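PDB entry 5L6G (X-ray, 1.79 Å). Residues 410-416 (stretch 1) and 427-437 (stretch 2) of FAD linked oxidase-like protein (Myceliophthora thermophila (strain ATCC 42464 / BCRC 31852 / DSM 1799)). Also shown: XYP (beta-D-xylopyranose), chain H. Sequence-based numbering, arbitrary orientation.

Stretch 1, residues 410-416: LYELYDR
Stretch 2, residues 427-437: AFLDGWVHAFT

What holds the middle of this contact together? L413, on the strand, buries more surface against the other stretch than any other residue, with its CA-to-CB bond pointing toward the helix. Its nearest helix neighbour by backbone is L429, the two CA atoms lying 6.9 Å apart, which fixes the register. L413 takes chi1 m and chi2 p (80°), L429 chi1 m and chi2 t. L413 CB comes 3.8 Å from L429 CD2, and L429 CD1 lies 3.5 Å from L413 O and 3.7 Å from D415 CB, so the leucine rests on strand backbone as well as side chains. One helical turn on, L413 CD2 approaches W432 CE3 (4.0 Å, oblique to the indole) and V433 CG2 (4.2 Å); both residues have chi1 t. The side-chain contacts here are van der Waals contacts among carbons, favoured because they keep apolar surface from water.

How do the backbones run to allow this? Residues 410-416 form an extended strand, phi between -112° and -137° and psi between 102° and 142°, part of a longer strand at both ends. Residues 427-437 are helical, continuing a helix that begins earlier in the chain. The bonds G431 N to A427 O (2.9 Å), W432 N to F428 O (3.2 Å) and V433 N to L429 O (3.0 Å) set the i to i-4 pattern; near the C-terminal end of the stretch, F436 N also reaches V433 O at 2.9 Å. The axes approach to 9.2 Å and are nearly antiparallel, at 160°. In the extended strand, alternate side chains face the helix: the CA-to-CB bonds of Y411, L413 and D415 point toward it, while that of Y414 points away.

What closes the contact at the far end of the helix? Because the directions oppose, Y411, early in the strand, meets F436, late in the helix. Both have chi1 m, with chi2 73° for Y411 and 83° for F436. Y411 CE2 and F436 CE2 are 3.4 Å apart; the ring centroids are 5.0 Å apart and the planes meet at 75°, an oblique aromatic pair. The Y411 hydroxyl, OH, is hydrogen-bonded elsewhere in the structure.

Where does the contact turn polar? At the other end, D415 (chi1 t, chi2 12°) lies near F428 (chi1 t, chi2 41°). D415 OD2 is 3.6 Å from F428 CD2, at the edge of the ring and near its plane, where the ring's slightly positive C-H rim can face a carboxylate oxygen. No direct hydrogen bond links the two stretches; one water bridges them instead, donating to D415 OD2 at 2.8 Å and accepting from L429 N at 2.9 Å. It thereby ties the strand's carboxylate to a helix amide. E412, with chi1 and chi2 both t, takes no part in this packing.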

# COMPACT_ATOMS: atom_id res chain seq x y z
N LEU A 410 -1.66 3.76 11.65
CA LEU A 410 -0.84 3.07 10.68
C LEU A 410 0.48 3.80 10.52
O LEU A 410 0.54 5.04 10.44
CB LEU A 410 -1.58 3.02 9.35
CG LEU A 410 -0.87 2.53 8.11
CD1 LEU A 410 -0.54 1.06 8.29
CD2 LEU A 410 -1.75 2.76 6.87
N TYR A 411 1.54 3.02 10.44
CA TYR A 411 2.88 3.58 10.42
C TYR A 411 3.68 3.10 9.23
O TYR A 411 3.60 1.92 8.86
CB TYR A 411 3.65 3.15 11.65
CG TYR A 411 3.04 3.43 13.00
CD1 TYR A 411 1.95 2.69 13.46
CD2 TYR A 411 3.58 4.38 13.84
CE1 TYR A 411 1.42 2.88 14.72
CE2 TYR A 411 3.07 4.58 15.11
CZ TYR A 411 1.99 3.83 15.55
OH TYR A 411 1.46 4.02 16.80
N GLU A 412 4.47 4.02 8.68
CA GLU A 412 5.50 3.69 7.74
C GLU A 412 6.82 4.17 8.36
O GLU A 412 6.92 5.34 8.73
CB GLU A 412 5.30 4.37 6.39
CG GLU A 412 6.30 3.91 5.35
CD GLU A 412 6.16 4.62 4.01
OE1 GLU A 412 5.39 5.61 3.91
OE2 GLU A 412 6.86 4.19 3.07
N LEU A 413 7.79 3.27 8.45
CA LEU A 413 9.13 3.60 8.90
C LEU A 413 10.07 3.33 7.74
O LEU A 413 10.06 2.26 7.16
CB LEU A 413 9.56 2.79 10.13
CG LEU A 413 8.74 2.88 11.43
CD1 LEU A 413 7.51 2.00 11.38
CD2 LEU A 413 9.59 2.48 12.63
N TYR A 414 10.87 4.32 7.39
CA TYR A 414 11.59 4.30 6.12
C TYR A 414 13.00 4.76 6.35
O TYR A 414 13.23 5.81 6.94
CB TYR A 414 10.89 5.23 5.14
CG TYR A 414 11.12 4.98 3.67
CD1 TYR A 414 10.26 4.15 2.96
CD2 TYR A 414 12.13 5.62 2.98
CE1 TYR A 414 10.44 3.94 1.60
CE2 TYR A 414 12.31 5.41 1.61
CZ TYR A 414 11.44 4.57 0.93
OH TYR A 414 11.57 4.37 -0.41
N ASP A 415 13.97 3.99 5.85
CA ASP A 415 15.38 4.24 6.15
C ASP A 415 16.14 4.13 4.82
O ASP A 415 16.36 3.04 4.32
CB ASP A 415 15.85 3.22 7.19
CG ASP A 415 17.34 3.27 7.46
OD1 ASP A 415 18.03 4.25 7.03
OD2 ASP A 415 17.83 2.30 8.13
N ARG A 416 16.48 5.28 4.25
CA ARG A 416 16.93 5.38 2.86
C ARG A 416 18.40 5.78 2.83
O ARG A 416 18.80 6.67 3.58
CB ARG A 416 16.12 6.45 2.12
CG ARG A 416 16.57 6.72 0.70
CD ARG A 416 15.76 7.83 0.07
NE ARG A 416 16.14 8.04 -1.33
CZ ARG A 416 15.62 8.98 -2.11
NH1 ARG A 416 14.70 9.82 -1.65
NH2 ARG A 416 16.04 9.10 -3.36
N ALA A 427 19.07 -2.85 12.11
CA ALA A 427 18.89 -2.78 13.56
C ALA A 427 18.20 -1.48 13.96
O ALA A 427 17.52 -1.42 14.99
CB ALA A 427 20.22 -2.92 14.26
N PHE A 428 18.36 -0.44 13.16
CA PHE A 428 17.73 0.86 13.47
C PHE A 428 16.19 0.74 13.48
O PHE A 428 15.56 0.89 14.52
CB PHE A 428 18.23 1.97 12.52
CG PHE A 428 17.35 3.18 12.46
CD1 PHE A 428 16.76 3.70 13.61
CD2 PHE A 428 17.12 3.84 11.25
CE1 PHE A 428 15.92 4.81 13.54
CE2 PHE A 428 16.30 4.96 11.19
CZ PHE A 428 15.69 5.44 12.33
N LEU A 429 15.58 0.49 12.34
CA LEU A 429 14.13 0.31 12.36
C LEU A 429 13.69 -0.88 13.18
O LEU A 429 12.62 -0.84 13.78
CB LEU A 429 13.55 0.24 10.95
CG LEU A 429 13.75 1.52 10.15
CD1 LEU A 429 13.02 1.40 8.83
CD2 LEU A 429 13.30 2.77 10.91
N ASP A 430 14.49 -1.95 13.22
CA ASP A 430 14.11 -3.12 14.02
C ASP A 430 13.95 -2.75 15.50
O ASP A 430 13.00 -3.21 16.16
CB ASP A 430 15.13 -4.27 13.87
CG ASP A 430 15.02 -4.96 12.51
OD1 ASP A 430 14.06 -4.63 11.76
OD2 ASP A 430 15.90 -5.81 12.18
N GLY A 431 14.89 -1.96 16.00
CA GLY A 431 14.88 -1.55 17.39
C GLY A 431 13.71 -0.63 17.66
O GLY A 431 13.09 -0.69 18.73
N TRP A 432 13.38 0.21 16.69
CA TRP A 432 12.28 1.15 16.86
C TRP A 432 10.97 0.39 16.98
O TRP A 432 10.15 0.67 17.85
CB TRP A 432 12.20 2.14 15.70
CG TRP A 432 11.65 3.46 16.12
CD1 TRP A 432 11.01 3.75 17.27
CD2 TRP A 432 11.71 4.68 15.37
NE1 TRP A 432 10.68 5.10 17.31
CE2 TRP A 432 11.10 5.68 16.15
CE3 TRP A 432 12.25 5.02 14.13
CZ2 TRP A 432 11.01 7.00 15.72
CZ3 TRP A 432 12.14 6.33 13.70
CH2 TRP A 432 11.53 7.31 14.49
N VAL A 433 10.78 -0.62 16.12
CA VAL A 433 9.56 -1.41 16.18
C VAL A 433 9.44 -2.16 17.52
O VAL A 433 8.37 -2.19 18.14
CB VAL A 433 9.41 -2.34 14.96
CG1 VAL A 433 8.31 -3.35 15.18
CG2 VAL A 433 9.11 -1.51 13.73
N HIS A 434 10.56 -2.70 17.99
CA HIS A 434 10.62 -3.33 19.31
C HIS A 434 10.13 -2.42 20.44
O HIS A 434 9.52 -2.88 21.39
CB HIS A 434 12.02 -3.80 19.61
CG HIS A 434 12.12 -4.70 20.80
ND1 HIS A 434 11.86 -6.06 20.73
CD2 HIS A 434 12.48 -4.45 22.08
CE1 HIS A 434 12.05 -6.60 21.93
NE2 HIS A 434 12.42 -5.65 22.76
N ALA A 435 10.40 -1.12 20.34
CA ALA A 435 9.94 -0.16 21.35
C ALA A 435 8.41 -0.12 21.40
O ALA A 435 7.84 0.16 22.46
CB ALA A 435 10.50 1.24 21.08
N PHE A 436 7.74 -0.37 20.28
CA PHE A 436 6.28 -0.45 20.27
C PHE A 436 5.81 -1.81 20.77
O PHE A 436 4.99 -1.91 21.69
CB PHE A 436 5.69 -0.24 18.86
CG PHE A 436 5.88 1.14 18.27
CD1 PHE A 436 7.07 1.49 17.63
CD2 PHE A 436 4.83 2.06 18.26
CE1 PHE A 436 7.22 2.71 17.03
CE2 PHE A 436 4.97 3.29 17.66
CZ PHE A 436 6.16 3.63 17.05
N THR A 437 6.34 -2.87 20.17
CA THR A 437 5.73 -4.19 20.32
C THR A 437 6.03 -4.81 21.69
O THR A 437 5.27 -5.66 22.14
CB THR A 437 6.14 -5.15 19.19
OG1 THR A 437 7.56 -5.32 19.19
CG2 THR A 437 5.68 -4.62 17.83
O1 XYP H . 2.85 6.38 2.80
C1 XYP H . 3.60 6.82 1.67
C2 XYP H . 3.69 8.34 1.68
C3 XYP H . 4.64 8.85 0.60
C4 XYP H . 5.98 8.14 0.72
C5 XYP H . 5.80 6.62 0.72
O2 XYP H . 2.38 8.86 1.45
O3 XYP H . 4.76 10.28 0.66
O4 XYP H . 6.80 8.47 -0.41
O5 XYP H . 4.87 6.20 1.72
O HOH W 1 16.76 0.30 9.70